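Local coordinates for protein DNA gyrase, B subunit, truncated (Myxococcus xanthus, PDB 3CWV) that probably catalyses the ATP-dependent breakage, passage and rejoining of double-stranded DNA, as the B subunit of a type II topoisomerase, at residues 41-46 and 305-310; 106-111 and 161-166; 184-189 and 236-241. All blocks are in the same frame, centred on the assembly; numbering follows the deposited sequence.

Contact 1: 41-46 and 305-310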
loop_
_atom_site.group_PDB
_atom_site.type_symbol
_atom_site.label_atom_id
_atom_site.label_comp_id
_atom_site.label_asym_id
_atom_site.label_seq_id
_atom_site.Cartn_x
_atom_site.Cartn_y
_atom_site.Cartn_z
ATOM N N VAL A 41 4.784 5.788 2.967
ATOM C CA VAL A 41 5.833 6.637 2.375
ATOM C C VAL A 41 6.586 5.894 1.255
ATOM O O VAL A 41 6.770 6.424 0.143
ATOM C CB VAL A 41 6.880 7.119 3.426
ATOM C CG1 VAL A 41 7.991 7.912 2.717
ATOM C CG2 VAL A 41 6.246 8.005 4.463
ATOM N N ALA A 42 7.015 4.668 1.556
ATOM C CA ALA A 42 7.742 3.821 0.604
ATOM C C ALA A 42 6.853 3.474 -0.594
ATOM O O ALA A 42 7.304 3.512 -1.735
ATOM C CB ALA A 42 8.242 2.521 1.313
ATOM N N TYR A 43 5.578 3.183 -0.341
ATOM C CA TYR A 43 4.624 2.935 -1.422
ATOM C C TYR A 43 4.533 4.115 -2.392
ATOM O O TYR A 43 4.486 3.913 -3.597
ATOM C CB TYR A 43 3.202 2.663 -0.915
ATOM C CG TYR A 43 2.252 2.606 -2.070
ATOM C CD1 TYR A 43 2.217 1.487 -2.908
ATOM C CD2 TYR A 43 1.447 3.695 -2.384
ATOM C CE1 TYR A 43 1.359 1.448 -4.001
ATOM C CE2 TYR A 43 0.604 3.677 -3.464
ATOM C CZ TYR A 43 0.562 2.549 -4.268
ATOM O OH TYR A 43 -0.280 2.536 -5.334
ATOM N N GLU A 44 4.447 5.333 -1.871
ATOM C CA GLU A 44 4.272 6.484 -2.748
ATOM C C GLU A 44 5.505 6.693 -3.622
ATOM O O GLU A 44 5.391 7.034 -4.825
ATOM C CB GLU A 44 3.911 7.742 -1.950
ATOM C CG GLU A 44 3.884 9.031 -2.791
ATOM C CD GLU A 44 2.730 9.102 -3.799
ATOM O OE1 GLU A 44 1.796 8.279 -3.755
ATOM O OE2 GLU A 44 2.757 10.014 -4.646
ATOM N N GLU A 45 6.688 6.477 -3.053
ATOM C CA GLU A 45 7.915 6.515 -3.864
ATOM C C GLU A 45 7.908 5.416 -4.923
ATOM O O GLU A 45 8.235 5.674 -6.097
ATOM C CB GLU A 45 9.165 6.373 -3.006
ATOM C CG GLU A 45 9.291 7.488 -1.970
ATOM C CD GLU A 45 9.494 8.863 -2.616
ATOM O OE1 GLU A 45 10.532 9.085 -3.280
ATOM O OE2 GLU A 45 8.599 9.706 -2.457
ATOM N N ALA A 46 7.559 4.193 -4.527
ATOM C CA ALA A 46 7.465 3.076 -5.498
ATOM C C ALA A 46 6.418 3.369 -6.580
ATOM O O ALA A 46 6.668 3.109 -7.761
ATOM C CB ALA A 46 7.151 1.743 -4.792
ATOM N N ALA A 305 -7.242 -2.621 -7.523
ATOM C CA ALA A 305 -6.406 -1.593 -6.911
ATOM C C ALA A 305 -6.301 -0.410 -7.866
ATOM O O ALA A 305 -5.912 -0.579 -9.022
ATOM C CB ALA A 305 -4.983 -2.135 -6.618
ATOM N N VAL A 306 -6.657 0.778 -7.384
ATOM C CA VAL A 306 -6.459 1.988 -8.194
ATOM C C VAL A 306 -5.372 2.807 -7.531
ATOM O O VAL A 306 -5.198 2.747 -6.327
ATOM C CB VAL A 306 -7.788 2.776 -8.410
ATOM C CG1 VAL A 306 -8.362 3.267 -7.079
ATOM C CG2 VAL A 306 -7.593 3.943 -9.416
ATOM N N SER A 307 -4.576 3.524 -8.311
ATOM C CA SER A 307 -3.551 4.326 -7.692
ATOM C C SER A 307 -3.398 5.599 -8.528
ATOM O O SER A 307 -3.784 5.600 -9.698
ATOM C CB SER A 307 -2.239 3.529 -7.622
ATOM O OG SER A 307 -1.648 3.366 -8.917
ATOM N N GLY A 308 -2.859 6.662 -7.934
ATOM C CA GLY A 308 -2.679 7.922 -8.644
ATOM C C GLY A 308 -2.259 9.005 -7.649
ATOM O O GLY A 308 -2.071 8.719 -6.456
ATOM N N PRO A 309 -2.145 10.260 -8.120
ATOM C CA PRO A 309 -1.784 11.349 -7.198
ATOM C C PRO A 309 -2.731 11.346 -5.984
ATOM O O PRO A 309 -3.946 11.160 -6.165
ATOM C CB PRO A 309 -1.990 12.607 -8.053
ATOM C CG PRO A 309 -1.731 12.118 -9.491
ATOM C CD PRO A 309 -2.363 10.736 -9.503
ATOM N N ARG A 310 -2.193 11.524 -4.773
ATOM C CA ARG A 310 -3.017 11.480 -3.527
ATOM C C ARG A 310 -4.218 12.422 -3.587
ATOM O O ARG A 310 -5.314 12.108 -3.063
ATOM C CB ARG A 310 -2.189 11.853 -2.275
ATOM C CG ARG A 310 -1.136 10.838 -1.794
ATOM C CD ARG A 310 -0.681 11.177 -0.357
ATOM N NE ARG A 310 0.358 10.288 0.193
ATOM C CZ ARG A 310 1.676 10.474 0.052
ATOM N NH1 ARG A 310 2.130 11.498 -0.653
ATOM N NH2 ARG A 310 2.553 9.638 0.610
HETATM O O HOH W 1 0.753 11.808 -4.615
#
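The junction of the N-terminal ATPase domain, of the GHKL fold as in other GyrB proteins, with the S5-like transducer domain brings Glu44 and Tyr43 of helix 28-47 against Arg310 and Ser307, at and beyond the end of strand 300-307. The Arg310 guanidinium turns one face to the methylenes of Glu44. Arg310 NH2 comes 3.5 Å from Glu44 CB, and Glu44 CG sits over that face. Glu44 has CG anti to the backbone N (chi1 173°), then bends at chi2, carrying the carboxylate past the guanidinium. The carboxylate and guanidinium planes are 32° apart. Glu44 OE2 is 4.3 Å from Arg310 NH1, well out of the guanidinium plane, so no N-H points at it. OE2 has its salt bridge with Arg47. A water links the two segments: it donates to Glu44 OE2 (2.7 Å) and accepts from Arg310 N (3.0 Å). Nearer the strand, Tyr43 OH meets Ser307 CB at 3.2 Å, at the ring edge and near its plane. With an alanine for Arg310, the Glu44 methylenes would probably lose the guanidinium that covers them, and the Glu44 carboxylate a nearby positive charge. The domains thus meet here by packing, loose electrostatics and one water, without a direct salt bridge.

Contact 2: 106-111 and 161-166; sequences LALSSR and ATIFEV
Leu108 packs its side chain against Ile163 and Phe164. Its CD2 meets Ile163 CD1 at 3.8 Å, while its CB lies 3.9 Å from Phe164 CE2. CG of Leu108 stands anti to its carbonyl carbon (chi1 -59°), and the two methyls then part, CD1 to Phe164 CZ and CD2 to Ile163. The phenyl edge also faces the backbone: Leu108 O lies in the ring plane, 3.6 Å from Phe164 CE2. Over one face of the same ring, toward its rim, sits Ile163 CG2. Leu108 is the first residue beyond helix 102-107 and leads into strand 109-118. In the large mixed sheet of the GHKL-type ATPase domain this strand is the antiparallel neighbour of 151-159, which runs out into the loop holding Ile163 and Phe164. A water ties the loop to the corner at Ser110, 2.7 Å from its OG and accepting from Ala161 N. At the turn out of the helix, Ser109 OG (2.6 Å) and N both donate to Leu106 O. A backbone hydrogen bond joins Leu108 with Asp160, just before the loop segment. Farther out, Val15 and Pro19 touch Leu108, and Leu34 of helix 28-47 packs on both Leu108 and Phe164.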
loop_
_atom_site.group_PDB
_atom_site.type_symbol
_atom_site.label_atom_id
_atom_site.label_comp_id
_atom_site.label_asym_id
_atom_site.label_seq_id
_atom_site.Cartn_x
_atom_site.Cartn_y
_atom_site.Cartn_z
ATOM N N LEU A 106 7.251 10.072 13.532
ATOM C CA LEU A 106 8.381 10.722 14.201
ATOM C C LEU A 106 7.931 11.480 15.446
ATOM O O LEU A 106 8.553 11.340 16.512
ATOM C CB LEU A 106 9.067 11.727 13.253
ATOM C CG LEU A 106 9.672 11.140 11.973
ATOM C CD1 LEU A 106 10.269 12.286 11.099
ATOM C CD2 LEU A 106 10.690 10.088 12.287
ATOM N N ALA A 107 6.859 12.273 15.331
ATOM C CA ALA A 107 6.365 13.039 16.494
ATOM C C ALA A 107 6.064 12.135 17.690
ATOM O O ALA A 107 6.283 12.524 18.843
ATOM C CB ALA A 107 5.053 13.853 16.140
ATOM N N LEU A 108 5.514 10.957 17.416
ATOM C CA LEU A 108 5.058 10.047 18.484
ATOM C C LEU A 108 6.087 8.993 18.897
ATOM O O LEU A 108 5.727 7.933 19.425
ATOM C CB LEU A 108 3.729 9.372 18.088
ATOM C CG LEU A 108 2.592 10.389 17.819
ATOM C CD1 LEU A 108 1.298 9.700 17.416
ATOM C CD2 LEU A 108 2.374 11.384 19.000
ATOM N N SER A 109 7.361 9.275 18.611
ATOM C CA SER A 109 8.465 8.451 19.077
ATOM C C SER A 109 9.118 9.131 20.297
ATOM O O SER A 109 9.025 10.340 20.445
ATOM C CB SER A 109 9.500 8.226 17.943
ATOM O OG SER A 109 10.081 9.483 17.556
ATOM N N SER A 110 9.725 8.351 21.203
ATOM C CA SER A 110 10.545 8.951 22.268
ATOM C C SER A 110 11.925 9.260 21.700
ATOM O O SER A 110 12.604 10.159 22.164
ATOM C CB SER A 110 10.698 8.012 23.471
ATOM O OG SER A 110 11.183 6.756 23.085
ATOM N N ARG A 111 12.318 8.501 20.694
ATOM C CA ARG A 111 13.595 8.769 20.022
ATOM C C ARG A 111 13.557 8.226 18.628
ATOM O O ARG A 111 12.881 7.237 18.370
ATOM C CB ARG A 111 14.765 8.099 20.774
ATOM C CG ARG A 111 14.612 6.624 21.052
ATOM C CD ARG A 111 15.620 6.220 22.160
ATOM N NE ARG A 111 15.545 4.811 22.547
ATOM C CZ ARG A 111 14.607 4.282 23.334
ATOM N NH1 ARG A 111 13.605 5.030 23.777
ATOM N NH2 ARG A 111 14.663 2.992 23.648
ATOM N N ALA A 161 6.920 5.334 24.866
ATOM C CA ALA A 161 6.297 4.547 25.944
ATOM C C ALA A 161 5.429 5.361 26.914
ATOM O O ALA A 161 4.664 4.784 27.685
ATOM C CB ALA A 161 7.369 3.784 26.722
ATOM N N THR A 162 5.556 6.679 26.908
ATOM C CA THR A 162 4.687 7.527 27.735
ATOM C C THR A 162 3.344 7.812 27.035
ATOM O O THR A 162 2.429 8.359 27.636
ATOM C CB THR A 162 5.339 8.886 28.154
ATOM O OG1 THR A 162 5.586 9.715 27.002
ATOM C CG2 THR A 162 6.656 8.668 28.898
ATOM N N ILE A 163 3.243 7.436 25.765
ATOM C CA ILE A 163 2.052 7.755 24.982
ATOM C C ILE A 163 1.241 6.496 24.735
ATOM O O ILE A 163 0.025 6.479 24.919
ATOM C CB ILE A 163 2.429 8.420 23.618
ATOM C CG1 ILE A 163 3.094 9.785 23.848
ATOM C CG2 ILE A 163 1.186 8.523 22.679
ATOM C CD1 ILE A 163 3.486 10.551 22.562
ATOM N N PHE A 164 1.900 5.448 24.271
ATOM C CA PHE A 164 1.190 4.246 23.861
ATOM C C PHE A 164 0.977 3.253 24.979
ATOM O O PHE A 164 1.841 3.077 25.828
ATOM C CB PHE A 164 1.872 3.575 22.683
ATOM C CG PHE A 164 1.767 4.388 21.441
ATOM C CD1 PHE A 164 0.605 4.317 20.658
ATOM C CD2 PHE A 164 2.775 5.300 21.110
ATOM C CE1 PHE A 164 0.466 5.137 19.531
ATOM C CE2 PHE A 164 2.644 6.118 19.984
ATOM C CZ PHE A 164 1.489 6.017 19.196
ATOM N N GLU A 165 -0.187 2.617 24.943
ATOM C CA GLU A 165 -0.652 1.706 25.999
ATOM C C GLU A 165 -0.052 0.326 25.843
ATOM O O GLU A 165 0.100 -0.393 26.817
ATOM C CB GLU A 165 -2.177 1.603 25.929
ATOM C CG GLU A 165 -2.837 0.858 27.078
ATOM C CD GLU A 165 -4.248 0.358 26.746
ATOM O OE1 GLU A 165 -4.468 -0.246 25.655
ATOM O OE2 GLU A 165 -5.141 0.553 27.603
ATOM N N VAL A 166 0.272 -0.060 24.605
ATOM C CA VAL A 166 0.935 -1.334 24.348
ATOM C C VAL A 166 2.090 -1.026 23.404
ATOM O O VAL A 166 2.013 -0.075 22.617
ATOM C CB VAL A 166 -0.023 -2.386 23.713
ATOM C CG1 VAL A 166 -1.041 -2.918 24.747
ATOM C CG2 VAL A 166 -0.758 -1.792 22.540
HETATM O O HOH W 2 9.593 4.889 24.223
#

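Contact 3: 184-189 and 236-241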
loop_
_atom_site.group_PDB
_atom_site.type_symbol
_atom_site.label_atom_id
_atom_site.label_comp_id
_atom_site.label_asym_id
_atom_site.label_seq_id
_atom_site.Cartn_x
_atom_site.Cartn_y
_atom_site.Cartn_z
ATOM N N LEU A 184 1.053 -4.679 -4.511
ATOM C CA LEU A 184 0.381 -3.452 -4.958
ATOM C C LEU A 184 1.320 -2.580 -5.789
ATOM O O LEU A 184 0.876 -1.735 -6.552
ATOM C CB LEU A 184 -0.160 -2.666 -3.768
ATOM C CG LEU A 184 -1.339 -3.383 -3.128
ATOM C CD1 LEU A 184 -1.637 -2.850 -1.745
ATOM C CD2 LEU A 184 -2.568 -3.301 -4.015
ATOM N N ALA A 185 2.616 -2.798 -5.617
ATOM C CA ALA A 185 3.635 -2.066 -6.348
ATOM C C ALA A 185 4.518 -3.100 -7.070
ATOM O O ALA A 185 5.638 -3.391 -6.672
ATOM C CB ALA A 185 4.428 -1.169 -5.385
ATOM N N PRO A 186 3.960 -3.716 -8.136
ATOM C CA PRO A 186 4.598 -4.879 -8.758
ATOM C C PRO A 186 6.014 -4.591 -9.185
ATOM O O PRO A 186 6.263 -3.566 -9.826
ATOM C CB PRO A 186 3.729 -5.174 -9.997
ATOM C CG PRO A 186 2.634 -4.196 -10.010
ATOM C CD PRO A 186 2.682 -3.342 -8.763
ATOM N N GLY A 187 6.940 -5.468 -8.815
ATOM C CA GLY A 187 8.346 -5.244 -9.111
ATOM C C GLY A 187 9.121 -4.644 -7.946
ATOM O O GLY A 187 10.334 -4.793 -7.877
ATOM N N LEU A 188 8.431 -3.968 -7.032
ATOM C CA LEU A 188 9.071 -3.490 -5.803
ATOM C C LEU A 188 9.573 -4.689 -4.966
ATOM O O LEU A 188 8.823 -5.643 -4.747
ATOM C CB LEU A 188 8.051 -2.711 -4.955
ATOM C CG LEU A 188 8.557 -2.130 -3.631
ATOM C CD1 LEU A 188 9.725 -1.158 -3.862
ATOM C CD2 LEU A 188 7.415 -1.452 -2.850
ATOM N N ARG A 189 10.834 -4.642 -4.530
ATOM C CA ARG A 189 11.393 -5.627 -3.578
ATOM C C ARG A 189 11.133 -5.192 -2.146
ATOM O O ARG A 189 11.573 -4.115 -1.732
ATOM C CB ARG A 189 12.904 -5.790 -3.809
ATOM C CG ARG A 189 13.191 -6.364 -5.191
ATOM C CD ARG A 189 14.649 -6.482 -5.491
ATOM N NE ARG A 189 14.828 -7.138 -6.789
ATOM C CZ ARG A 189 14.776 -8.458 -6.992
ATOM N NH1 ARG A 189 14.556 -9.298 -5.977
ATOM N NH2 ARG A 189 14.945 -8.939 -8.224
ATOM N N GLY A 236 -4.545 9.533 -15.776
ATOM C CA GLY A 236 -3.460 9.580 -14.792
ATOM C C GLY A 236 -3.548 8.556 -13.661
ATOM O O GLY A 236 -2.674 8.522 -12.779
ATOM N N LEU A 237 -4.593 7.725 -13.705
ATOM C CA LEU A 237 -4.926 6.766 -12.651
ATOM C C LEU A 237 -4.671 5.361 -13.165
ATOM O O LEU A 237 -5.228 4.980 -14.197
ATOM C CB LEU A 237 -6.417 6.870 -12.294
ATOM C CG LEU A 237 -6.922 8.166 -11.648
ATOM C CD1 LEU A 237 -8.322 7.974 -11.140
ATOM C CD2 LEU A 237 -6.012 8.587 -10.508
ATOM N N ARG A 238 -3.879 4.576 -12.436
ATOM C CA ARG A 238 -3.636 3.196 -12.812
ATOM C C ARG A 238 -4.622 2.248 -12.156
ATOM O O ARG A 238 -4.862 2.308 -10.955
ATOM C CB ARG A 238 -2.205 2.785 -12.483
ATOM C CG ARG A 238 -1.896 1.354 -12.883
ATOM C CD ARG A 238 -0.512 0.950 -12.355
ATOM N NE ARG A 238 -0.015 -0.282 -12.965
ATOM C CZ ARG A 238 1.148 -0.858 -12.648
ATOM N NH1 ARG A 238 1.933 -0.327 -11.710
ATOM N NH2 ARG A 238 1.520 -1.976 -13.257
ATOM N N VAL A 239 -5.203 1.365 -12.949
ATOM C CA VAL A 239 -6.158 0.406 -12.426
ATOM C C VAL A 239 -5.568 -0.966 -12.690
ATOM O O VAL A 239 -5.195 -1.261 -13.821
ATOM C CB VAL A 239 -7.509 0.547 -13.118
ATOM C CG1 VAL A 239 -8.490 -0.537 -12.643
ATOM C CG2 VAL A 239 -8.085 1.955 -12.878
ATOM N N GLN A 240 -5.416 -1.761 -11.632
ATOM C CA GLN A 240 -4.873 -3.117 -11.729
ATOM C C GLN A 240 -5.901 -4.039 -11.111
ATOM O O GLN A 240 -6.450 -3.756 -10.046
ATOM C CB GLN A 240 -3.563 -3.242 -10.963
ATOM C CG GLN A 240 -2.455 -2.313 -11.428
ATOM C CD GLN A 240 -1.309 -2.256 -10.437
ATOM O OE1 GLN A 240 -1.324 -1.465 -9.481
ATOM N NE2 GLN A 240 -0.297 -3.094 -10.662
ATOM N N CYS A 241 -6.172 -5.148 -11.777
ATOM C CA CYS A 241 -7.233 -6.017 -11.363
ATOM C C CYS A 241 -6.832 -7.484 -11.605
ATOM O O CYS A 241 -6.136 -7.793 -12.578
ATOM C CB CYS A 241 -8.486 -5.641 -12.160
ATOM S SG CYS A 241 -9.848 -6.689 -11.874
HETATM O O HOH W 3 4.710 -1.195 -10.474
#
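Pro186 takes the second place of a type II beta turn from Ala185 to Leu188, closed by Leu188 N to Ala185 O at 2.9 Å, with Gly187 at positive phi in the third, and this turn sets the proline ring before Gln240 and Arg238 of strand 237-245. Pro186 CG is 3.2 Å from Gln240 NE2, and Pro186 CD is 3.5 Å from it. The glutamine chain comes from the opposite direction, extended beyond CG, which lets the amide reach the turn. Arg238 and Gln240 are two apart in the strand and project on one side of the sheet. Gln240 NE2 lies 3.3 Å above the centre of the Arg238 guanidinium plane. Pro186 touches the amide closely and the arginine more loosely, Pro186 CG to Arg238 NH2 at 4.1 Å. At the edge of the guanidinium, in plane, a water accepts from Arg238 NH1 (3.2 Å) and donates to Pro186 O (2.9 Å). Arg238 NH2 forms a salt bridge with Asp231 on the adjoining strand 228-234; this would limit turning of the guanidinium against the amide. The proline ring thus packs on polar side chains, and the loop reaches the strand's arginine through a water.

Contacts 1 and 3 lie side by side, their centres about 8 Å apart. Strands 300-307 and 237-245 are neighbours in the five-stranded sheet of the transducer domain. Ala305 N probably bonds to Gln240 O, and the Ala305 side chain packs on Leu184. Both contacts join the ATPase domain to that sheet. They thus lie at the interface through which, in type II topoisomerases, nucleotide-dependent domain movement is probably passed on. Contact 2 is internal packing of the ATPase domain, its centre about 27 Å from that of contact 1 and 33 Å from that of contact 3. Helix 28-47 spans the gap, touching contact 2 through Leu34. Along the chain contact 2 closes before contact 3 opens, and contact 1 encloses both.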